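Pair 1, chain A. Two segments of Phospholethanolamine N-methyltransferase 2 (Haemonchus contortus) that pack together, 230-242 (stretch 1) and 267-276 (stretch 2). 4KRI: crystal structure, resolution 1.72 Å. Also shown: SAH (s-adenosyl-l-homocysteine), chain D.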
# COMPACT_ATOMS: atom_id res chain seq x y z
N GLY A 230 1.09 5.38 2.77
CA GLY A 230 2.39 4.87 3.13
C GLY A 230 2.42 4.40 4.57
O GLY A 230 3.31 4.77 5.33
N VAL A 231 1.46 3.56 4.91
CA VAL A 231 1.19 3.18 6.28
C VAL A 231 2.24 2.24 6.90
O VAL A 231 2.27 2.04 8.12
CB VAL A 231 -0.24 2.58 6.36
CG1 VAL A 231 -0.28 1.19 5.75
CG2 VAL A 231 -0.76 2.59 7.79
N GLY A 232 3.12 1.68 6.06
CA GLY A 232 4.23 0.88 6.56
C GLY A 232 3.74 -0.36 7.29
O GLY A 232 2.85 -1.05 6.79
N ILE A 233 4.28 -0.64 8.47
CA ILE A 233 3.84 -1.81 9.23
C ILE A 233 2.69 -1.51 10.19
O ILE A 233 2.32 -2.37 11.00
CB ILE A 233 5.00 -2.53 9.95
CG1 ILE A 233 5.66 -1.61 10.98
CG2 ILE A 233 6.01 -3.05 8.94
CD1 ILE A 233 6.76 -2.33 11.77
N GLY A 234 2.13 -0.30 10.08
CA GLY A 234 0.80 -0.07 10.62
C GLY A 234 0.69 0.70 11.93
O GLY A 234 -0.41 1.03 12.37
N GLY A 235 1.83 0.96 12.57
CA GLY A 235 1.83 1.58 13.89
C GLY A 235 1.05 2.87 13.98
O GLY A 235 0.30 3.09 14.95
N GLY A 236 1.21 3.73 12.99
CA GLY A 236 0.51 5.01 12.96
C GLY A 236 -0.98 4.86 12.78
O GLY A 236 -1.76 5.54 13.46
N ALA A 237 -1.40 4.00 11.86
CA ALA A 237 -2.83 3.79 11.65
C ALA A 237 -3.47 3.21 12.90
O ALA A 237 -4.57 3.62 13.30
CB ALA A 237 -3.08 2.87 10.46
N ARG A 238 -2.80 2.22 13.49
CA ARG A 238 -3.33 1.57 14.68
C ARG A 238 -3.44 2.56 15.84
O ARG A 238 -4.37 2.49 16.65
CB ARG A 238 -2.45 0.37 15.05
CG ARG A 238 -2.55 -0.79 14.03
CD ARG A 238 -3.90 -1.48 14.10
NE ARG A 238 -4.09 -2.05 15.43
CZ ARG A 238 -3.51 -3.16 15.86
NH1 ARG A 238 -2.72 -3.86 15.06
NH2 ARG A 238 -3.73 -3.59 17.10
N GLN A 239 -2.48 3.49 15.91
CA GLN A 239 -2.48 4.52 16.95
C GLN A 239 -3.59 5.56 16.75
O GLN A 239 -4.23 6.00 17.71
CB GLN A 239 -1.13 5.23 16.97
CG GLN A 239 -1.03 6.31 18.02
CD GLN A 239 0.31 7.02 17.94
OE1 GLN A 239 0.75 7.38 16.85
NE2 GLN A 239 0.95 7.22 19.08
N ALA A 240 -3.79 5.98 15.50
CA ALA A 240 -4.89 6.89 15.19
C ALA A 240 -6.23 6.29 15.61
O ALA A 240 -7.10 6.97 16.18
CB ALA A 240 -4.89 7.25 13.70
N ALA A 241 -6.39 4.99 15.36
CA ALA A 241 -7.62 4.32 15.74
C ALA A 241 -7.71 4.18 17.26
O ALA A 241 -8.76 4.46 17.86
CB ALA A 241 -7.72 2.95 15.07
N SER A 242 -6.63 3.74 17.89
CA SER A 242 -6.74 3.42 19.32
C SER A 242 -6.81 4.66 20.21
O SER A 242 -7.47 4.66 21.24
CB SER A 242 -5.61 2.50 19.78
OG SER A 242 -4.37 3.15 19.64
N LYS A 267 -4.27 -10.48 14.18
CA LYS A 267 -4.07 -11.12 15.48
C LYS A 267 -4.66 -10.32 16.64
O LYS A 267 -5.24 -10.89 17.56
CB LYS A 267 -2.58 -11.38 15.72
CG LYS A 267 -2.04 -12.48 14.83
CD LYS A 267 -0.65 -12.92 15.26
CE LYS A 267 -0.12 -14.03 14.37
NZ LYS A 267 1.35 -13.92 14.20
N GLU A 268 -4.52 -9.00 16.57
CA GLU A 268 -4.88 -8.12 17.67
C GLU A 268 -6.34 -7.66 17.59
O GLU A 268 -7.00 -7.46 18.62
CB GLU A 268 -3.92 -6.93 17.72
CG GLU A 268 -2.50 -7.33 18.17
CD GLU A 268 -1.39 -6.36 17.76
OE1 GLU A 268 -1.69 -5.25 17.27
OE2 GLU A 268 -0.20 -6.72 17.94
N LYS A 269 -6.83 -7.51 16.36
CA LYS A 269 -8.25 -7.24 16.05
C LYS A 269 -8.71 -5.81 16.43
O LYS A 269 -8.90 -5.48 17.60
CB LYS A 269 -9.16 -8.33 16.62
CG LYS A 269 -8.66 -9.75 16.26
CD LYS A 269 -9.77 -10.78 16.19
CE LYS A 269 -9.24 -12.14 15.70
NZ LYS A 269 -8.90 -12.19 14.23
N ASP A 270 -8.85 -4.96 15.42
CA ASP A 270 -9.43 -3.64 15.61
C ASP A 270 -10.16 -3.30 14.32
O ASP A 270 -9.52 -2.99 13.31
CB ASP A 270 -8.34 -2.61 15.91
CG ASP A 270 -8.92 -1.24 16.30
OD1 ASP A 270 -10.04 -0.90 15.87
OD2 ASP A 270 -8.24 -0.50 17.05
N ALA A 271 -11.50 -3.36 14.35
CA ALA A 271 -12.29 -3.17 13.13
C ALA A 271 -12.27 -1.74 12.60
O ALA A 271 -12.82 -1.48 11.53
CB ALA A 271 -13.72 -3.64 13.31
N ARG A 272 -11.63 -0.83 13.32
CA ARG A 272 -11.47 0.54 12.80
C ARG A 272 -10.41 0.63 11.72
O ARG A 272 -10.34 1.63 11.00
CB ARG A 272 -11.12 1.52 13.94
CG ARG A 272 -12.35 1.76 14.83
CD ARG A 272 -12.00 2.42 16.16
NE ARG A 272 -11.01 1.67 16.93
CZ ARG A 272 -10.79 1.87 18.22
NH1 ARG A 272 -11.51 2.76 18.90
NH2 ARG A 272 -9.86 1.16 18.85
N VAL A 273 -9.60 -0.41 11.59
CA VAL A 273 -8.43 -0.34 10.72
C VAL A 273 -8.49 -1.34 9.59
O VAL A 273 -8.70 -2.52 9.81
CB VAL A 273 -7.16 -0.61 11.52
CG1 VAL A 273 -5.94 -0.62 10.60
CG2 VAL A 273 -7.00 0.47 12.58
N THR A 274 -8.31 -0.86 8.36
CA THR A 274 -8.25 -1.75 7.20
C THR A 274 -7.05 -1.31 6.35
O THR A 274 -6.55 -0.20 6.52
CB THR A 274 -9.55 -1.71 6.37
OG1 THR A 274 -9.82 -0.36 5.96
CG2 THR A 274 -10.74 -2.29 7.20
N TYR A 275 -6.59 -2.18 5.45
CA TYR A 275 -5.38 -1.94 4.67
C TYR A 275 -5.56 -2.34 3.21
O TYR A 275 -6.38 -3.21 2.89
CB TYR A 275 -4.22 -2.75 5.26
CG TYR A 275 -3.78 -2.36 6.65
CD1 TYR A 275 -3.33 -1.07 6.92
CD2 TYR A 275 -3.78 -3.28 7.69
CE1 TYR A 275 -2.90 -0.71 8.19
CE2 TYR A 275 -3.34 -2.93 8.97
CZ TYR A 275 -2.92 -1.65 9.21
OH TYR A 275 -2.48 -1.32 10.48
N ALA A 276 -4.78 -1.72 2.31
CA ALA A 276 -4.77 -2.13 0.90
C ALA A 276 -3.36 -1.97 0.35
O ALA A 276 -2.66 -1.03 0.73
CB ALA A 276 -5.75 -1.30 0.06
N SAH D . 3.91 5.84 7.85
CA SAH D . 4.63 4.67 8.42
CB SAH D . 5.62 4.08 7.35
CG SAH D . 6.82 4.93 6.94
SD SAH D . 7.84 4.14 5.66
C SAH D . 5.25 5.00 9.72
O SAH D . 5.08 6.10 10.23
OXT SAH D . 5.75 4.10 10.37
C5' SAH D . 7.28 4.73 4.06
C4' SAH D . 6.31 3.91 3.41
O4' SAH D . 5.79 4.63 2.26
C3' SAH D . 6.93 2.69 2.87
O3' SAH D . 6.31 1.56 3.46
C2' SAH D . 6.68 2.71 1.43
O2' SAH D . 6.40 1.44 0.89
C1' SAH D . 5.51 3.64 1.32
N9 SAH D . 5.31 4.19 -0.06
C8 SAH D . 6.23 4.85 -0.81
N7 SAH D . 5.64 5.24 -1.94
C5 SAH D . 4.35 4.85 -1.91
C6 SAH D . 3.28 4.99 -2.81
N6 SAH D . 3.44 5.62 -4.03
N1 SAH D . 2.09 4.47 -2.46
C2 SAH D . 1.91 3.85 -1.29
N3 SAH D . 2.91 3.71 -0.40
C4 SAH D . 4.13 4.18 -0.69
O HOH W 1 -1.68 -3.34 12.08
O HOH W 2 -5.57 -0.01 16.60

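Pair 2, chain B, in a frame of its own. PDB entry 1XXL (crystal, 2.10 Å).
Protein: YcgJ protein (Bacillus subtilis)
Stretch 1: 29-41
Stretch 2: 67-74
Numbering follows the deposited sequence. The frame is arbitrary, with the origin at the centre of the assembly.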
# COMPACT_ATOMS: atom_id res chain seq x y z
N GLY B 29 1.99 8.11 1.71
CA GLY B 29 0.56 7.93 1.43
C GLY B 29 -0.23 7.84 2.72
O GLY B 29 -0.96 6.89 2.94
N ALA B 30 -0.09 8.83 3.58
CA ALA B 30 -0.57 8.74 4.95
C ALA B 30 -2.10 8.70 5.13
O ALA B 30 -2.59 8.34 6.21
CB ALA B 30 0.03 9.85 5.77
N GLY B 31 -2.85 9.10 4.10
CA GLY B 31 -4.33 9.07 4.13
C GLY B 31 -4.88 9.88 5.28
O GLY B 31 -4.45 11.01 5.51
N ALA B 32 -5.81 9.29 6.03
CA ALA B 32 -6.44 9.95 7.18
C ALA B 32 -5.59 9.88 8.47
O ALA B 32 -5.99 10.42 9.51
CB ALA B 32 -7.85 9.36 7.42
N GLY B 33 -4.43 9.22 8.40
CA GLY B 33 -3.42 9.32 9.45
C GLY B 33 -3.34 8.10 10.33
O GLY B 33 -2.61 8.10 11.31
N HIS B 34 -4.07 7.04 9.99
CA HIS B 34 -4.15 5.88 10.89
C HIS B 34 -2.79 5.21 11.12
O HIS B 34 -2.48 4.86 12.26
CB HIS B 34 -5.18 4.87 10.39
CG HIS B 34 -6.59 5.35 10.51
ND1 HIS B 34 -7.24 6.00 9.48
CD2 HIS B 34 -7.46 5.31 11.55
CE1 HIS B 34 -8.46 6.32 9.87
NE2 HIS B 34 -8.62 5.92 11.12
N THR B 35 -1.98 5.05 10.07
CA THR B 35 -0.69 4.39 10.22
C THR B 35 0.22 5.20 11.15
O THR B 35 0.82 4.64 12.07
CB THR B 35 0.03 4.12 8.86
OG1 THR B 35 -0.86 3.40 8.00
CG2 THR B 35 1.29 3.26 9.06
N ALA B 36 0.29 6.50 10.92
CA ALA B 36 1.16 7.37 11.72
C ALA B 36 0.73 7.41 13.18
O ALA B 36 1.57 7.33 14.08
CB ALA B 36 1.20 8.81 11.13
N LEU B 37 -0.57 7.52 13.42
CA LEU B 37 -1.08 7.48 14.80
C LEU B 37 -0.79 6.17 15.52
O LEU B 37 -0.47 6.16 16.70
CB LEU B 37 -2.57 7.74 14.83
CG LEU B 37 -3.00 9.13 14.35
CD1 LEU B 37 -4.51 9.22 14.55
CD2 LEU B 37 -2.32 10.21 15.12
N ALA B 38 -0.89 5.06 14.80
CA ALA B 38 -0.62 3.76 15.42
C ALA B 38 0.85 3.61 15.84
O ALA B 38 1.14 2.97 16.84
CB ALA B 38 -1.05 2.64 14.50
N PHE B 39 1.77 4.22 15.10
CA PHE B 39 3.19 4.14 15.44
C PHE B 39 3.57 5.06 16.58
O PHE B 39 4.55 4.81 17.28
CB PHE B 39 4.08 4.46 14.22
CG PHE B 39 4.42 3.24 13.38
CD1 PHE B 39 3.53 2.78 12.42
CD2 PHE B 39 5.62 2.56 13.58
CE1 PHE B 39 3.83 1.63 11.65
CE2 PHE B 39 5.93 1.43 12.80
CZ PHE B 39 5.04 0.97 11.85
N SER B 40 2.78 6.13 16.76
CA SER B 40 3.15 7.26 17.63
C SER B 40 3.47 6.94 19.11
O SER B 40 4.37 7.55 19.66
CB SER B 40 2.10 8.37 17.54
OG SER B 40 0.90 8.01 18.19
N PRO B 41 2.76 5.98 19.75
CA PRO B 41 3.14 5.66 21.13
C PRO B 41 4.55 5.08 21.28
O PRO B 41 5.13 5.19 22.37
CB PRO B 41 2.08 4.61 21.55
CG PRO B 41 0.96 4.76 20.55
CD PRO B 41 1.62 5.16 19.29
N GLY B 67 -5.22 13.91 20.48
CA GLY B 67 -4.24 14.53 21.37
C GLY B 67 -2.77 14.13 21.19
O GLY B 67 -1.94 14.32 22.10
N VAL B 68 -2.44 13.57 20.03
CA VAL B 68 -1.05 13.16 19.78
C VAL B 68 -0.22 14.35 19.28
O VAL B 68 -0.62 15.06 18.36
CB VAL B 68 -0.94 11.94 18.81
CG1 VAL B 68 -1.82 10.80 19.27
CG2 VAL B 68 -1.32 12.32 17.45
N GLU B 69 0.94 14.54 19.89
CA GLU B 69 1.79 15.70 19.64
C GLU B 69 3.06 15.38 18.83
O GLU B 69 3.81 16.30 18.48
CB GLU B 69 2.22 16.30 20.99
CG GLU B 69 1.04 16.58 21.97
CD GLU B 69 0.30 17.90 21.71
OE1 GLU B 69 0.53 18.53 20.64
OE2 GLU B 69 -0.53 18.30 22.59
N ASN B 70 3.30 14.11 18.53
CA ASN B 70 4.54 13.69 17.88
C ASN B 70 4.33 13.16 16.43
O ASN B 70 5.18 12.43 15.92
CB ASN B 70 5.29 12.68 18.76
CG ASN B 70 4.58 11.32 18.83
OD1 ASN B 70 3.35 11.23 18.71
ND2 ASN B 70 5.37 10.26 19.02
N VAL B 71 3.22 13.54 15.81
CA VAL B 71 2.93 13.16 14.44
C VAL B 71 2.66 14.44 13.66
O VAL B 71 1.98 15.33 14.16
CB VAL B 71 1.72 12.16 14.31
CG1 VAL B 71 1.92 10.94 15.16
CG2 VAL B 71 0.39 12.83 14.66
N ARG B 72 3.22 14.57 12.46
CA ARG B 72 2.95 15.72 11.60
C ARG B 72 2.66 15.23 10.18
O ARG B 72 3.14 14.17 9.78
CB ARG B 72 4.13 16.72 11.63
CG ARG B 72 4.20 17.59 12.92
CD ARG B 72 5.21 18.78 12.82
NE ARG B 72 4.85 19.73 11.73
CZ ARG B 72 4.43 20.99 11.87
NH1 ARG B 72 4.34 21.57 13.06
NH2 ARG B 72 4.11 21.69 10.78
N PHE B 73 1.84 15.97 9.45
CA PHE B 73 1.46 15.61 8.09
C PHE B 73 1.81 16.74 7.15
O PHE B 73 1.79 17.91 7.50
CB PHE B 73 -0.02 15.24 8.01
CG PHE B 73 -0.40 14.12 8.93
CD1 PHE B 73 -0.87 14.38 10.21
CD2 PHE B 73 -0.20 12.79 8.55
CE1 PHE B 73 -1.16 13.37 11.09
CE2 PHE B 73 -0.49 11.75 9.43
CZ PHE B 73 -0.96 12.04 10.70
N GLN B 74 2.23 16.38 5.95
CA GLN B 74 2.45 17.38 4.93
C GLN B 74 2.08 16.83 3.58
O GLN B 74 1.93 15.62 3.43
CB GLN B 74 3.89 17.90 4.97
CG GLN B 74 4.98 16.90 4.63
CD GLN B 74 6.36 17.55 4.76
OE1 GLN B 74 6.82 17.87 5.85
NE2 GLN B 74 7.02 17.75 3.63

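Superposing N, CA and C of 14 central residues brings pair 2 onto pair 1 with an RMSD of 0.5 Å. In each pair a glycine-rich turn leads into a helix that runs nearly antiparallel to a strand: the angle between N-to-C directions is 154° with axes 9.1 Å apart in pair 1, and 160° with 9.0 Å in pair 2. The type II' turns Val231(A) to Gly234(A) and Ala30(B) to Gly33(B) coincide, and each closes with a backbone hydrogen bond, Gly234(A) N to Val231(A) O at 3.1 Å and Gly33(B) N to Ala30(B) O at 3.0 Å.

The N-cap glycines, Gly234(A) and Gly33(B), have phi near 105°, and an ideal CB there would be jammed against the preceding carbonyl O. It would also meet the aromatic residue of the strand, lying 2.6 Å from Tyr275(A) OH or 3.1 Å from Phe73(B) CZ. Tyr275(A) and Phe73(B) match with side-chain centres 0.4 Å apart, both chi1 m. Each ring has the turn residue at its edge: Val231(A) CG2 lies 4.0 Å from Tyr275(A) CE1, and Ala30(B) CB 4.1 Å from Phe73(B) CD2. The matched alanines also pack here, with Ala36(B) CB 3.8 Å from Phe73(B) CE2 and Ala237(A) CB 4.2 Å from Tyr275(A) CE1. The tyrosine hydroxyl adds a polar link: water 1 lies 2.7 Å from Tyr275(A) OH and accepts from Arg238(A) NH1 at 3.2 Å.

Side chains diverge in chemistry at Arg238(A) and Leu37(B), whose CA atoms fall 0.2 Å apart. Both CA-to-CB bonds point sideways, yet both side chains end nearer the other stretch. Leu37(B) CD2 packs against Val68(B) CG2 at 3.3 Å and Val71(B) CG2 at 3.8 Å. Arg238(A) also reaches the matching valine, CD to Val273(A) CG2 at 4.0 Å, but its guanidinium forms a salt bridge, NH2 to Glu268(A) OE1 at 2.6 Å. Asp270(A), the counterpart of Val68(B), is joined to it through water 2, which donates to Asp270(A) OD2 and accepts from Arg238(A) NE, both at 2.8 Å.

Three residues on, Ala241(A) matches Ser40(B), and both pack on the shared valine: Ala241(A) CB to Val273(A) CG2 is 3.6 Å, Ser40(B) CB to Val71(B) CG1 3.5 Å. Beside them, Asn70(B) ND2 donates to Ser40(B) O at 3.0 Å. Its counterpart Arg272(A) places a guanidinium face under Ala241(A) O, 3.3 Å from CZ, while a salt bridge from its NH2 to Asp270(A) OD2 at 2.9 Å ties it within its own stretch.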